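Local structure of metallo-beta-lactamase (Serratia marcescens, 6K4X) at residues G16-A28 / L31-T43. The protein hydrolyses the beta-lactam ring of antibiotics as a subclass B3 metallo-beta-lactamase with two zinc ions in its active site. Residues are numbered along the deposited sequence; the frame is centred on the assembly and turned at random.
Sequences GNTHYVGTGGISA and LSSPQGHILVDGT
Asn-17 grips Ser-32 twice: Ser-32 N donates to Asn-17 O at 3.0 Å, and Asn-17 ND2 returns a bond to Ser-32 O at 2.9 Å. With chi1 at 61°, CG sits on the side facing Ser-32, and the amide meets that carbonyl in its own plane, nearly straight (N-H...O 168°). Leu-31 CD1 lies over one face of this amide, 3.5 Å from ND2. Ser-32 OG meets the edge of the His-19 ring, 2.9 Å from NE2, a hydrogen bond in which either may donate. At the far end, Thr-43 CG2 rests 3.9 Å from Ile-26 CG2, the side chains lying alongside with opposed headings, while Thr-23 CG2 comes tip to tip with Thr-43 OG1 at 3.6 Å. A water bridges Ser-27 O and Asp-41 OD2; OD2 also bonds Thr-71 OG1. Further out, Thr-13 holds His-19 ND1 and Ser-161 holds Asn-17 OD1; Thr-23 OG1 accepts from Ile-26 N in an ST motif and bonds Trp-5 O. The antiparallel non-hydrogen-bonded pair Thr-18/Leu-31 (CA to CA 4.8 Å) joins neighbouring sheet strands. Direct hydrogen bonds thus gather at Asn-17, His-19 and Ser-32, whereas methyl packing and water join the far end, consistent with seating Ile-26 beside zinc ligand His-215, their side chains about 3 Å apart.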
ATOM      1  N   GLY A  16      -1.419 -18.438  -1.526  1.00  6.87           N
ATOM      2  CA  GLY A  16      -2.226 -18.803  -0.387  1.00  6.99           C
ATOM      3  C   GLY A  16      -3.477 -17.947  -0.311  1.00  7.36           C
ATOM      4  O   GLY A  16      -4.302 -17.955  -1.206  1.00  7.97           O
ATOM      5  N   ASN A  17      -3.659 -17.256   0.812  1.00  6.79           N
ATOM      6  CA  ASN A  17      -4.818 -16.408   1.062  1.00  6.46           C
ATOM      7  C   ASN A  17      -4.568 -14.927   0.730  1.00  6.30           C
ATOM      8  O   ASN A  17      -5.338 -14.079   1.211  1.00  6.30           O
ATOM      9  CB  ASN A  17      -5.289 -16.554   2.508  1.00  7.69           C
ATOM     10  CG  ASN A  17      -4.242 -16.144   3.524  1.00  7.19           C
ATOM     11  OD1 ASN A  17      -3.032 -16.277   3.297  1.00  8.14           O
ATOM     12  ND2 ASN A  17      -4.677 -15.682   4.681  1.00  9.30           N
ATOM     13  N   THR A  18      -3.524 -14.628  -0.052  1.00  5.54           N
ATOM     14  CA  THR A  18      -3.259 -13.281  -0.519  1.00  6.07           C
ATOM     15  C   THR A  18      -3.770 -13.130  -1.947  1.00  5.57           C
ATOM     16  O   THR A  18      -3.264 -13.810  -2.847  1.00  6.30           O
ATOM     17  CB  THR A  18      -1.756 -12.977  -0.511  1.00  5.86           C
ATOM     18  OG1 THR A  18      -1.276 -12.974   0.841  1.00  6.95           O
ATOM     19  CG2 THR A  18      -1.427 -11.647  -1.137  1.00  6.22           C
ATOM     20  N   HIS A  19      -4.728 -12.231  -2.129  1.00  5.81           N
ATOM     21  CA  HIS A  19      -5.395 -12.037  -3.433  1.00  6.20           C
ATOM     22  C   HIS A  19      -5.231 -10.583  -3.876  1.00  5.95           C
ATOM     23  O   HIS A  19      -5.445  -9.665  -3.056  1.00  7.04           O
ATOM     24  CB  HIS A  19      -6.890 -12.369  -3.348  1.00  6.42           C
ATOM     25  CG  HIS A  19      -7.173 -13.610  -2.576  1.00  6.40           C
ATOM     26  ND1 HIS A  19      -6.982 -14.872  -3.097  1.00  7.74           N
ATOM     27  CD2 HIS A  19      -7.556 -13.770  -1.293  1.00  6.90           C
ATOM     28  CE1 HIS A  19      -7.291 -15.755  -2.155  1.00  7.00           C
ATOM     29  NE2 HIS A  19      -7.625 -15.105  -1.033  1.00  7.51           N
ATOM     30  N   TYR A  20      -4.877 -10.357  -5.136  1.00  5.64           N
ATOM     31  CA  TYR A  20      -4.897  -9.042  -5.710  1.00  5.44           C
ATOM     32  C   TYR A  20      -6.326  -8.713  -6.133  1.00  5.49           C
ATOM     33  O   TYR A  20      -6.921  -9.456  -6.907  1.00  5.84           O
ATOM     34  CB  TYR A  20      -3.955  -8.966  -6.905  1.00  6.04           C
ATOM     35  CG  TYR A  20      -3.791  -7.582  -7.476  1.00  5.80           C
ATOM     36  CD1 TYR A  20      -4.730  -7.037  -8.338  1.00  5.90           C
ATOM     37  CD2 TYR A  20      -2.697  -6.804  -7.124  1.00  6.27           C
ATOM     38  CE1 TYR A  20      -4.559  -5.764  -8.855  1.00  5.65           C
ATOM     39  CE2 TYR A  20      -2.513  -5.537  -7.648  1.00  5.90           C
ATOM     40  CZ  TYR A  20      -3.453  -5.006  -8.508  1.00  5.48           C
ATOM     41  OH  TYR A  20      -3.251  -3.756  -9.028  1.00  6.38           O
ATOM     42  N   VAL A  21      -6.858  -7.601  -5.607  1.00  5.10           N
ATOM     43  CA  VAL A  21      -8.202  -7.161  -5.882  1.00  5.14           C
ATOM     44  C   VAL A  21      -8.234  -5.694  -6.319  1.00  5.71           C
ATOM     45  O   VAL A  21      -9.306  -5.085  -6.355  1.00  6.08           O
ATOM     46  CB  VAL A  21      -9.144  -7.400  -4.689  1.00  5.96           C
ATOM     47  CG1 VAL A  21      -9.345  -8.881  -4.432  1.00  6.00           C
ATOM     48  CG2 VAL A  21      -8.703  -6.669  -3.436  1.00  6.36           C
ATOM     49  N   GLY A  22      -7.072  -5.110  -6.636  1.00  5.98           N
ATOM     50  CA  GLY A  22      -6.997  -3.725  -7.055  1.00  5.86           C
ATOM     51  C   GLY A  22      -7.394  -3.502  -8.506  1.00  5.80           C
ATOM     52  O   GLY A  22      -8.005  -4.332  -9.193  1.00  6.53           O
ATOM     53  N   THR A  23      -7.060  -2.296  -8.968  1.00  5.99           N
ATOM     54  CA  THR A  23      -7.337  -1.869 -10.322  1.00  6.70           C
ATOM     55  C   THR A  23      -6.148  -2.232 -11.209  1.00  6.59           C
ATOM     56  O   THR A  23      -5.155  -2.809 -10.784  1.00  7.29           O
ATOM     57  CB  THR A  23      -7.628  -0.365 -10.344  1.00  6.49           C
ATOM     58  OG1 THR A  23      -6.443   0.272  -9.836  1.00  7.04           O
ATOM     59  CG2 THR A  23      -8.850   0.008  -9.536  1.00  7.19           C
ATOM     60  N   GLY A  24      -6.247  -1.871 -12.489  1.00  7.25           N
ATOM     61  CA  GLY A  24      -5.136  -2.096 -13.397  1.00  8.80           C
ATOM     62  C   GLY A  24      -3.899  -1.319 -12.997  1.00  8.69           C
ATOM     63  O   GLY A  24      -2.782  -1.726 -13.335  1.00 10.94           O
ATOM     64  N   GLY A  25      -4.081  -0.204 -12.297  1.00  7.67           N
ATOM     65  CA  GLY A  25      -2.989   0.697 -12.020  1.00  8.32           C
ATOM     66  C   GLY A  25      -2.653   0.875 -10.556  1.00  6.96           C
ATOM     67  O   GLY A  25      -1.615   1.476 -10.266  1.00  7.82           O
ATOM     68  N   ILE A  26      -3.516   0.431  -9.627  1.00  6.22           N
ATOM     69  CA  ILE A  26      -3.238   0.638  -8.196  1.00  6.04           C
ATOM     70  C   ILE A  26      -3.492  -0.668  -7.461  1.00  5.51           C
ATOM     71  O   ILE A  26      -4.563  -1.269  -7.623  1.00  6.21           O
ATOM     72  CB  ILE A  26      -4.076   1.765  -7.569  1.00  6.23           C
ATOM     73  CG1 ILE A  26      -3.841   3.117  -8.251  1.00  6.89           C
ATOM     74  CG2 ILE A  26      -3.806   1.851  -6.083  1.00  6.44           C
ATOM     75  CD1 ILE A  26      -2.480   3.719  -7.988  1.00  7.47           C
ATOM     76  N   SER A  27      -2.536  -1.095  -6.625  1.00  5.76           N
ATOM     77  CA  SER A  27      -2.699  -2.310  -5.898  1.00  5.65           C
ATOM     78  C   SER A  27      -3.732  -2.163  -4.782  1.00  5.71           C
ATOM     79  O   SER A  27      -3.795  -1.169  -4.086  1.00  5.97           O
ATOM     80  CB  SER A  27      -1.405  -2.747  -5.290  1.00  5.65           C
ATOM     81  OG  SER A  27      -0.454  -3.026  -6.299  1.00  6.53           O
ATOM     82  N   ALA A  28      -4.476  -3.250  -4.578  1.00  5.94           N
ATOM     83  CA  ALA A  28      -5.227  -3.490  -3.370  1.00  6.00           C
ATOM     84  C   ALA A  28      -5.184  -4.997  -3.152  1.00  6.14           C
ATOM     85  O   ALA A  28      -5.186  -5.769  -4.117  1.00  6.61           O
ATOM     86  CB  ALA A  28      -6.649  -2.966  -3.439  1.00  6.11           C
ATOM     87  N   LEU A  31      -6.540 -10.131   2.142  1.00  6.84           N
ATOM     88  CA  LEU A  31      -5.994 -11.223   2.898  1.00  6.68           C
ATOM     89  C   LEU A  31      -7.171 -11.930   3.560  1.00  6.15           C
ATOM     90  O   LEU A  31      -7.825 -11.336   4.414  1.00  6.60           O
ATOM     91  CB  LEU A  31      -5.033 -10.676   3.944  1.00  7.41           C
ATOM     92  CG  LEU A  31      -4.280 -11.721   4.750  1.00  7.67           C
ATOM     93  CD1 LEU A  31      -3.366 -12.573   3.880  1.00  8.15           C
ATOM     94  CD2 LEU A  31      -3.476 -11.071   5.860  1.00  8.00           C
ATOM     95  N   SER A  32      -7.472 -13.151   3.121  1.00  6.23           N
ATOM     96  CA  SER A  32      -8.746 -13.782   3.449  1.00  6.42           C
ATOM     97  C   SER A  32      -8.598 -14.808   4.574  1.00  6.81           C
ATOM     98  O   SER A  32      -7.543 -15.416   4.768  1.00  7.11           O
ATOM     99  CB  SER A  32      -9.375 -14.421   2.249  1.00  6.61           C
ATOM    100  OG  SER A  32      -8.504 -15.382   1.678  1.00  7.12           O
ATOM    101  N   SER A  33      -9.707 -15.031   5.292  1.00  6.51           N
ATOM    102  CA  SER A  33      -9.784 -16.141   6.196  1.00  7.17           C
ATOM    103  C   SER A  33     -11.230 -16.546   6.376  1.00  7.93           C
ATOM    104  O   SER A  33     -12.132 -15.758   6.169  1.00  7.82           O
ATOM    105  CB  SER A  33      -9.165 -15.837   7.542  1.00  8.21           C
ATOM    106  OG  SER A  33     -10.104 -15.280   8.469  1.00  8.32           O
ATOM    107  N   PRO A  34     -11.493 -17.772   6.861  1.00  8.97           N
ATOM    108  CA  PRO A  34     -12.859 -18.171   7.191  1.00  9.19           C
ATOM    109  C   PRO A  34     -13.518 -17.322   8.279  1.00  9.83           C
ATOM    110  O   PRO A  34     -14.742 -17.417   8.443  1.00 11.27           O
ATOM    111  CB  PRO A  34     -12.728 -19.639   7.626  1.00 11.20           C
ATOM    112  CG  PRO A  34     -11.443 -20.101   6.976  1.00 12.14           C
ATOM    113  CD  PRO A  34     -10.537 -18.880   7.017  1.00 11.33           C
ATOM    114  N   GLN A  35     -12.742 -16.552   9.032  1.00  8.78           N
ATOM    115  CA  GLN A  35     -13.263 -15.754  10.129  1.00  9.93           C
ATOM    116  C   GLN A  35     -13.372 -14.278   9.754  1.00  9.20           C
ATOM    117  O   GLN A  35     -13.818 -13.484  10.579  1.00 11.62           O
ATOM    118  CB  GLN A  35     -12.411 -15.983  11.373  1.00 10.88           C
ATOM    119  CG  GLN A  35     -12.433 -17.456  11.756  1.00 12.15           C
ATOM    120  CD  GLN A  35     -11.758 -17.833  13.048  1.00 15.20           C
ATOM    121  OE1 GLN A  35     -11.049 -17.045  13.659  1.00 15.59           O
ATOM    122  NE2 GLN A  35     -11.948 -19.075  13.466  1.00 13.55           N
ATOM    123  N   GLY A  36     -13.034 -13.919   8.521  1.00  8.02           N
ATOM    124  CA  GLY A  36     -13.079 -12.547   8.078  1.00  8.81           C
ATOM    125  C   GLY A  36     -11.769 -12.123   7.444  1.00  6.77           C
ATOM    126  O   GLY A  36     -10.754 -12.851   7.511  1.00  7.24           O
ATOM    127  N   HIS A  37     -11.806 -10.966   6.770  1.00  6.17           N
ATOM    128  CA  HIS A  37     -10.769 -10.573   5.844  1.00  6.39           C
ATOM    129  C   HIS A  37     -10.212  -9.193   6.184  1.00  6.29           C
ATOM    130  O   HIS A  37     -10.875  -8.374   6.832  1.00  6.48           O
ATOM    131  CB  HIS A  37     -11.288 -10.537   4.403  1.00  7.19           C
ATOM    132  CG  HIS A  37     -12.223 -11.652   4.081  1.00  6.66           C
ATOM    133  ND1 HIS A  37     -11.880 -12.983   4.263  1.00  7.24           N
ATOM    134  CD2 HIS A  37     -13.499 -11.621   3.654  1.00  7.12           C
ATOM    135  CE1 HIS A  37     -12.923 -13.712   3.928  1.00  7.15           C
ATOM    136  NE2 HIS A  37     -13.927 -12.911   3.571  1.00  7.49           N
ATOM    137  N   ILE A  38      -8.988  -8.963   5.690  1.00  6.14           N
ATOM    138  CA  ILE A  38      -8.331  -7.667   5.766  1.00  6.53           C
ATOM    139  C   ILE A  38      -8.108  -7.184   4.338  1.00  6.10           C
ATOM    140  O   ILE A  38      -7.579  -7.931   3.516  1.00  6.80           O
ATOM    141  CB  ILE A  38      -7.017  -7.775   6.549  1.00  6.80           C
ATOM    142  CG1 ILE A  38      -7.302  -8.200   7.993  1.00  7.47           C
ATOM    143  CG2 ILE A  38      -6.232  -6.471   6.474  1.00  7.50           C
ATOM    144  CD1 ILE A  38      -6.071  -8.472   8.825  1.00  8.04           C
ATOM    145  N   LEU A  39      -8.479  -5.931   4.062  1.00  5.93           N
ATOM    146  CA  LEU A  39      -8.214  -5.289   2.787  1.00  6.31           C
ATOM    147  C   LEU A  39      -7.097  -4.278   2.972  1.00  5.88           C
ATOM    148  O   LEU A  39      -7.146  -3.489   3.928  1.00  6.62           O
ATOM    149  CB  LEU A  39      -9.485  -4.589   2.306  1.00  6.26           C
ATOM    150  CG  LEU A  39      -9.351  -3.762   1.025  1.00  6.38           C
ATOM    151  CD1 LEU A  39      -9.044  -4.653  -0.170  1.00  7.85           C
ATOM    152  CD2 LEU A  39     -10.617  -2.968   0.779  1.00  8.17           C
ATOM    153  N   VAL A  40      -6.122  -4.290   2.063  1.00  5.58           N
ATOM    154  CA  VAL A  40      -5.072  -3.295   2.060  1.00  5.76           C
ATOM    155  C   VAL A  40      -5.300  -2.366   0.874  1.00  6.04           C
ATOM    156  O   VAL A  40      -5.268  -2.818  -0.284  1.00  6.42           O
ATOM    157  CB  VAL A  40      -3.672  -3.926   1.977  1.00  6.90           C
ATOM    158  CG1 VAL A  40      -2.608  -2.851   2.099  1.00  7.28           C
ATOM    159  CG2 VAL A  40      -3.507  -5.011   3.025  1.00  8.33           C
ATOM    160  N   ASP A  41      -5.595  -1.107   1.206  1.00  5.89           N
ATOM    161  CA  ASP A  41      -5.823   0.032   0.317  1.00  6.19           C
ATOM    162  C   ASP A  41      -7.187  -0.052  -0.377  1.00  5.87           C
ATOM    163  O   ASP A  41      -7.842  -1.092  -0.411  1.00  7.34           O
ATOM    164  CB  ASP A  41      -4.669   0.301  -0.647  1.00  6.54           C
ATOM    165  CG  ASP A  41      -3.549   1.080   0.006  1.00  6.40           C
ATOM    166  OD1 ASP A  41      -3.771   1.686   1.100  1.00  6.87           O
ATOM    167  OD2 ASP A  41      -2.450   1.089  -0.587  1.00  6.86           O
ATOM    168  N   GLY A  42      -7.618   1.096  -0.916  1.00  6.58           N
ATOM    169  CA  GLY A  42      -8.912   1.227  -1.558  1.00  6.49           C
ATOM    170  C   GLY A  42      -8.854   1.634  -3.020  1.00  6.47           C
ATOM    171  O   GLY A  42      -9.901   1.645  -3.682  1.00  6.80           O
ATOM    172  N   THR A  43      -7.669   1.970  -3.538  1.00  6.90           N
ATOM    173  CA  THR A  43      -7.519   2.584  -4.866  1.00  6.69           C
ATOM    174  C   THR A  43      -8.232   3.941  -4.869  1.00  6.89           C
ATOM    175  O   THR A  43      -8.229   4.636  -3.858  1.00  7.13           O
ATOM    176  CB  THR A  43      -7.876   1.638  -6.031  1.00  6.54           C
ATOM    177  OG1 THR A  43      -9.280   1.593  -6.336  1.00  6.57           O
ATOM    178  CG2 THR A  43      -7.338   0.242  -5.791  1.00  7.37           C
TER
HETATM  179  O   HOH W   1      -2.223   1.048  -3.264  1.00  7.67           O